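Local coordinates for protein probable glutathione reductase (Sinorhizobium meliloti, PDB 4DNA) that probably reduces glutathione disulfide to glutathione with NADPH, as an FAD-containing homodimer with a redox-active disulfide, at residues L206-A220 with V345-E359. Sequence-based numbering, arbitrary orientation.
Sequences LSRFDQDMRRGLHAA and VFSQPEIGTVGITEE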
loop_
_atom_site.group_PDB
_atom_site.type_symbol
_atom_site.label_atom_id
_atom_site.label_comp_id
_atom_site.label_asym_id
_atom_site.label_seq_id
_atom_site.Cartn_x
_atom_site.Cartn_y
_atom_site.Cartn_z
ATOM N N LEU A 206 -1.252 -14.687 -17.943
ATOM C CA LEU A 206 -0.590 -13.385 -17.947
ATOM C C LEU A 206 0.807 -13.483 -18.563
ATOM O O LEU A 206 1.801 -13.096 -17.940
ATOM C CB LEU A 206 -0.481 -12.844 -16.523
ATOM C CG LEU A 206 -1.734 -12.925 -15.670
ATOM C CD1 LEU A 206 -1.416 -12.496 -14.251
ATOM C CD2 LEU A 206 -2.807 -12.036 -16.262
ATOM N N SER A 207 0.860 -14.008 -19.782
ATOM C CA SER A 207 2.094 -14.274 -20.523
ATOM C C SER A 207 3.047 -13.080 -20.720
ATOM O O SER A 207 4.231 -13.283 -21.018
ATOM C CB SER A 207 1.721 -14.801 -21.899
ATOM O OG SER A 207 0.910 -13.843 -22.559
ATOM N N ARG A 208 2.527 -11.858 -20.578
ATOM C CA ARG A 208 3.310 -10.621 -20.706
ATOM C C ARG A 208 4.017 -10.253 -19.408
ATOM O O ARG A 208 4.894 -9.382 -19.398
ATOM C CB ARG A 208 2.402 -9.455 -21.112
ATOM C CG ARG A 208 1.901 -9.497 -22.542
ATOM C CD ARG A 208 2.968 -9.031 -23.518
ATOM N NE ARG A 208 2.365 -8.273 -24.615
ATOM C CZ ARG A 208 3.036 -7.504 -25.472
ATOM N NH1 ARG A 208 4.355 -7.375 -25.380
ATOM N NH2 ARG A 208 2.380 -6.859 -26.431
ATOM N N PHE A 209 3.627 -10.918 -18.324
ATOM C CA PHE A 209 4.120 -10.610 -16.984
ATOM C C PHE A 209 5.399 -11.370 -16.631
ATOM O O PHE A 209 5.777 -12.341 -17.310
ATOM C CB PHE A 209 3.006 -10.827 -15.958
ATOM C CG PHE A 209 1.921 -9.776 -16.032
ATOM C CD1 PHE A 209 1.085 -9.686 -17.148
ATOM C CD2 PHE A 209 1.754 -8.850 -15.011
ATOM C CE1 PHE A 209 0.114 -8.704 -17.223
ATOM C CE2 PHE A 209 0.783 -7.866 -15.086
ATOM C CZ PHE A 209 -0.036 -7.790 -16.187
ATOM N N ASP A 210 6.075 -10.918 -15.580
ATOM C CA ASP A 210 7.321 -11.545 -15.157
ATOM C C ASP A 210 7.081 -13.016 -14.757
ATOM O O ASP A 210 5.960 -13.377 -14.380
ATOM C CB ASP A 210 7.938 -10.736 -14.015
ATOM C CG ASP A 210 9.231 -11.332 -13.510
ATOM O OD1 ASP A 210 10.253 -11.276 -14.246
ATOM O OD2 ASP A 210 9.218 -11.868 -12.377
ATOM N N GLN A 211 8.110 -13.863 -14.847
ATOM C CA GLN A 211 7.908 -15.276 -14.552
ATOM C C GLN A 211 7.385 -15.506 -13.143
ATOM O O GLN A 211 6.421 -16.236 -12.960
ATOM C CB GLN A 211 9.130 -16.156 -14.859
ATOM C CG GLN A 211 10.461 -15.736 -14.254
ATOM C CD GLN A 211 11.380 -15.091 -15.279
ATOM O OE1 GLN A 211 11.101 -13.975 -15.785
ATOM N NE2 GLN A 211 12.477 -15.785 -15.603
ATOM N N ASP A 212 8.007 -14.869 -12.162
ATOM C CA ASP A 212 7.555 -14.956 -10.779
ATOM C C ASP A 212 6.134 -14.359 -10.534
ATOM O O ASP A 212 5.445 -14.757 -9.592
ATOM C CB ASP A 212 8.598 -14.324 -9.848
ATOM C CG ASP A 212 9.911 -15.079 -9.845
ATOM O OD1 ASP A 212 9.961 -16.268 -9.485
ATOM O OD2 ASP A 212 10.930 -14.482 -10.196
HETATM N N MSE A 213 5.682 -13.428 -11.367
HETATM C CA MSE A 213 4.288 -13.010 -11.273
HETATM C C MSE A 213 3.398 -14.122 -11.758
HETATM O O MSE A 213 2.489 -14.530 -11.056
HETATM C CB MSE A 213 3.996 -11.716 -12.027
HETATM C CG MSE A 213 4.847 -10.536 -11.561
HETATM SE SE MSE A 213 4.692 -10.314 -9.606
HETATM C CE MSE A 213 6.291 -11.145 -8.784
ATOM N N ARG A 214 3.660 -14.626 -12.962
ATOM C CA ARG A 214 2.900 -15.732 -13.564
ATOM C C ARG A 214 2.826 -16.992 -12.701
ATOM O O ARG A 214 1.746 -17.419 -12.297
ATOM C CB ARG A 214 3.508 -16.094 -14.920
ATOM C CG ARG A 214 3.019 -15.226 -16.059
ATOM C CD ARG A 214 4.007 -15.108 -17.219
ATOM N NE ARG A 214 4.898 -16.255 -17.408
ATOM C CZ ARG A 214 6.179 -16.130 -17.753
ATOM N NH1 ARG A 214 6.705 -14.922 -17.905
ATOM N NH2 ARG A 214 6.945 -17.202 -17.915
ATOM N N ARG A 215 3.980 -17.590 -12.431
ATOM C CA ARG A 215 4.041 -18.851 -11.709
ATOM C C ARG A 215 3.507 -18.714 -10.291
ATOM O O ARG A 215 2.938 -19.663 -9.739
ATOM C CB ARG A 215 5.469 -19.376 -11.670
ATOM C CG ARG A 215 5.889 -20.134 -12.910
ATOM C CD ARG A 215 6.810 -19.313 -13.788
ATOM N NE ARG A 215 7.050 -19.968 -15.076
ATOM C CZ ARG A 215 8.217 -20.462 -15.482
ATOM N NH1 ARG A 215 8.311 -21.024 -16.678
ATOM N NH2 ARG A 215 9.292 -20.399 -14.707
ATOM N N GLY A 216 3.691 -17.532 -9.705
ATOM C CA GLY A 216 3.298 -17.301 -8.328
ATOM C C GLY A 216 1.802 -17.237 -8.187
ATOM O O GLY A 216 1.222 -17.838 -7.280
ATOM N N LEU A 217 1.178 -16.483 -9.083
ATOM C CA LEU A 217 -0.265 -16.334 -9.065
ATOM C C LEU A 217 -0.926 -17.666 -9.393
ATOM O O LEU A 217 -1.827 -18.100 -8.685
ATOM C CB LEU A 217 -0.734 -15.229 -10.017
ATOM C CG LEU A 217 -2.250 -14.992 -9.958
ATOM C CD1 LEU A 217 -2.702 -14.598 -8.563
ATOM C CD2 LEU A 217 -2.695 -13.957 -10.979
ATOM N N HIS A 218 -0.467 -18.306 -10.464
ATOM C CA HIS A 218 -0.913 -19.650 -10.803
ATOM C C HIS A 218 -0.909 -20.553 -9.575
ATOM O O HIS A 218 -1.920 -21.183 -9.246
ATOM C CB HIS A 218 -0.027 -20.220 -11.910
ATOM C CG HIS A 218 -0.512 -21.536 -12.459
ATOM N ND1 HIS A 218 -0.285 -22.702 -11.841
ATOM C CD2 HIS A 218 -1.243 -21.832 -13.597
ATOM C CE1 HIS A 218 -0.853 -23.693 -12.539
ATOM N NE2 HIS A 218 -1.442 -23.157 -13.612
ATOM N N ALA A 219 0.219 -20.611 -8.870
ATOM C CA ALA A 219 0.328 -21.438 -7.673
ATOM C C ALA A 219 -0.768 -21.110 -6.656
ATOM O O ALA A 219 -1.511 -21.995 -6.258
ATOM C CB ALA A 219 1.719 -21.331 -7.055
ATOM N N ALA A 220 -0.885 -19.838 -6.277
ATOM C CA ALA A 220 -1.827 -19.405 -5.238
ATOM C C ALA A 220 -3.274 -19.682 -5.616
ATOM O O ALA A 220 -4.088 -20.050 -4.763
ATOM C CB ALA A 220 -1.643 -17.931 -4.938
ATOM N N VAL A 345 -2.845 -5.758 -11.373
ATOM C CA VAL A 345 -3.836 -6.762 -11.722
ATOM C C VAL A 345 -4.520 -7.068 -10.414
ATOM O O VAL A 345 -3.879 -7.479 -9.447
ATOM C CB VAL A 345 -3.216 -8.063 -12.277
ATOM C CG1 VAL A 345 -4.301 -9.114 -12.490
ATOM C CG2 VAL A 345 -2.474 -7.794 -13.572
ATOM N N PHE A 346 -5.822 -6.866 -10.373
ATOM C CA PHE A 346 -6.511 -7.042 -9.122
ATOM C C PHE A 346 -7.014 -8.438 -8.959
ATOM O O PHE A 346 -8.196 -8.668 -8.708
ATOM C CB PHE A 346 -7.565 -5.978 -8.943
ATOM C CG PHE A 346 -6.976 -4.644 -8.674
ATOM C CD1 PHE A 346 -6.455 -4.352 -7.415
ATOM C CD2 PHE A 346 -6.887 -3.704 -9.677
ATOM C CE1 PHE A 346 -5.883 -3.117 -7.155
ATOM C CE2 PHE A 346 -6.326 -2.464 -9.435
ATOM C CZ PHE A 346 -5.821 -2.164 -8.171
ATOM N N SER A 347 -6.083 -9.370 -9.128
ATOM C CA SER A 347 -6.305 -10.746 -8.769
ATOM C C SER A 347 -6.036 -10.837 -7.281
ATOM O O SER A 347 -5.905 -9.822 -6.580
ATOM C CB SER A 347 -5.367 -11.655 -9.533
ATOM O OG SER A 347 -4.028 -11.315 -9.257
ATOM N N GLN A 348 -5.965 -12.046 -6.774
ATOM C CA GLN A 348 -5.847 -12.211 -5.351
ATOM C C GLN A 348 -5.038 -13.471 -5.231
ATOM O O GLN A 348 -5.553 -14.547 -5.550
ATOM C CB GLN A 348 -7.229 -12.384 -4.713
ATOM C CG GLN A 348 -8.249 -11.288 -5.052
ATOM C CD GLN A 348 -9.653 -11.606 -4.557
ATOM O OE1 GLN A 348 -10.635 -11.443 -5.280
ATOM N NE2 GLN A 348 -9.752 -12.061 -3.322
ATOM N N PRO A 349 -3.752 -13.347 -4.833
ATOM C CA PRO A 349 -3.052 -12.104 -4.452
ATOM C C PRO A 349 -2.903 -11.090 -5.603
ATOM O O PRO A 349 -2.856 -11.488 -6.779
ATOM C CB PRO A 349 -1.668 -12.610 -4.024
ATOM C CG PRO A 349 -1.488 -13.883 -4.776
ATOM C CD PRO A 349 -2.847 -14.511 -4.819
ATOM N N GLU A 350 -2.834 -9.799 -5.260
ATOM C CA GLU A 350 -2.635 -8.748 -6.254
ATOM C C GLU A 350 -1.287 -8.838 -6.930
ATOM O O GLU A 350 -0.316 -9.312 -6.348
ATOM C CB GLU A 350 -2.690 -7.377 -5.618
ATOM C CG GLU A 350 -4.015 -6.692 -5.720
ATOM C CD GLU A 350 -4.080 -5.526 -4.766
ATOM O OE1 GLU A 350 -3.601 -4.433 -5.149
ATOM O OE2 GLU A 350 -4.585 -5.718 -3.631
ATOM N N ILE A 351 -1.234 -8.347 -8.160
ATOM C CA ILE A 351 0.025 -8.045 -8.799
ATOM C C ILE A 351 0.152 -6.514 -8.913
ATOM O O ILE A 351 -0.838 -5.805 -9.042
ATOM C CB ILE A 351 0.181 -8.815 -10.131
ATOM C CG1 ILE A 351 0.192 -10.322 -9.831
ATOM C CG2 ILE A 351 1.465 -8.422 -10.848
ATOM C CD1 ILE A 351 -0.047 -11.241 -11.006
ATOM N N GLY A 352 1.376 -6.022 -8.773
ATOM C CA GLY A 352 1.720 -4.639 -9.052
ATOM C C GLY A 352 3.048 -4.671 -9.784
ATOM O O GLY A 352 3.963 -5.390 -9.378
ATOM N N THR A 353 3.160 -3.920 -10.876
ATOM C CA THR A 353 4.334 -4.043 -11.721
ATOM C C THR A 353 4.691 -2.765 -12.454
ATOM O O THR A 353 3.822 -2.073 -12.941
ATOM C CB THR A 353 4.228 -5.259 -12.686
ATOM O OG1 THR A 353 5.496 -5.496 -13.299
ATOM C CG2 THR A 353 3.180 -5.038 -13.764
ATOM N N VAL A 354 5.987 -2.471 -12.482
ATOM C CA VAL A 354 6.577 -1.341 -13.200
ATOM C C VAL A 354 7.803 -1.875 -13.894
ATOM O O VAL A 354 8.486 -2.770 -13.361
ATOM C CB VAL A 354 7.167 -0.267 -12.276
ATOM C CG1 VAL A 354 7.116 1.085 -12.961
ATOM C CG2 VAL A 354 6.481 -0.223 -10.919
ATOM N N GLY A 355 8.104 -1.307 -15.058
ATOM C CA GLY A 355 9.320 -1.645 -15.769
ATOM C C GLY A 355 9.215 -2.975 -16.458
ATOM O O GLY A 355 8.117 -3.447 -16.713
ATOM N N ILE A 356 10.366 -3.586 -16.724
ATOM C CA ILE A 356 10.479 -4.751 -17.610
ATOM C C ILE A 356 10.747 -6.078 -16.869
ATOM O O ILE A 356 11.279 -6.079 -15.755
ATOM C CB ILE A 356 11.578 -4.498 -18.666
ATOM C CG1 ILE A 356 12.933 -4.247 -17.972
ATOM C CG2 ILE A 356 11.192 -3.326 -19.556
ATOM C CD1 ILE A 356 14.141 -4.167 -18.886
ATOM N N THR A 357 10.381 -7.198 -17.488
ATOM C CA THR A 357 10.539 -8.507 -16.845
ATOM C C THR A 357 11.998 -9.002 -16.800
ATOM O O THR A 357 12.847 -8.546 -17.563
ATOM C CB THR A 357 9.679 -9.607 -17.524
ATOM O OG1 THR A 357 10.303 -10.050 -18.750
ATOM C CG2 THR A 357 8.267 -9.122 -17.780
ATOM N N GLU A 358 12.274 -9.960 -15.922
ATOM C CA GLU A 358 13.596 -10.577 -15.875
ATOM C C GLU A 358 14.027 -11.129 -17.229
ATOM O O GLU A 358 15.177 -10.984 -17.608
ATOM C CB GLU A 358 13.653 -11.690 -14.844
ATOM C CG GLU A 358 15.062 -12.178 -14.610
ATOM C CD GLU A 358 15.103 -13.446 -13.791
ATOM O OE1 GLU A 358 14.199 -13.615 -12.952
ATOM O OE2 GLU A 358 16.037 -14.258 -13.987
ATOM N N GLU A 359 13.102 -11.747 -17.956
ATOM C CA GLU A 359 13.408 -12.212 -19.297
ATOM C C GLU A 359 13.797 -11.087 -20.267
ATOM O O GLU A 359 14.679 -11.270 -21.102
ATOM C CB GLU A 359 12.243 -13.020 -19.867
ATOM C CG GLU A 359 12.377 -13.339 -21.353
ATOM C CD GLU A 359 11.167 -14.069 -21.915
ATOM O OE1 GLU A 359 10.195 -14.292 -21.145
ATOM O OE2 GLU A 359 11.183 -14.415 -23.128
#
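The carboxylate of Asp-210 is held by three partners. Asp-210 OD1 accepts the backbone N of Glu-358 at 2.9 Å, met nearly along the C-O axis, and the N-H points almost straight at it (166°). Its OD2 takes a weak capping bond from Asp-212 N and a salt bridge from Lys-392. CG is anti to the backbone N (chi1 179°), which turns OD1 to Glu-358 N and leaves OD2 for Asp-212 N and Lys-392. Asp-210 is the N-cap of helix 211-223, and Thr-357 is the N-cap of helix 358-364, so the two helix starts meet here. Thr-357 lays its CG2 against the backbone of Asp-210, 3.6 Å from Asp-210 N.

Lys-392 also forms salt bridges with Asp-212 OD2 and Glu-358 OE1, and Tyr-454 OH is hydrogen-bonded to Glu-358 OE1 as well.

Most of the remaining contact is apolar. Ile-351, on strand 351-355, lies at its middle. Ile-351 CD1 meets Leu-206 CD1 tip to tip at 3.7 Å and also touches Leu-217 CD2. Ile-351 CG2 packs on SE of selenomethionine Met-213 at 3.9 Å, the two side chains running past each other in opposite directions. The Phe-209 ring crosses Val-345 obliquely, with Phe-209 CZ 3.6 Å from Val-345 CG2. Leu-217 fits against the loop that follows Val-345: Leu-217 CD1 lies 3.7 Å from CD of the cis proline Pro-349. Ala-220 CB reaches Pro-349 CD at 3.6 Å. Ser-347 OG donates to Pro-349 O at 2.7 Å, bracing the loop on which Leu-217 rests.

The contact joins a helix of the probable NADP-binding domain to the sheet of the dimerisation domain. Lys-392 probably offsets the mutual repulsion of the three carboxylates, so the polar end likely depends on its charge, while the other end rests on apolar packing.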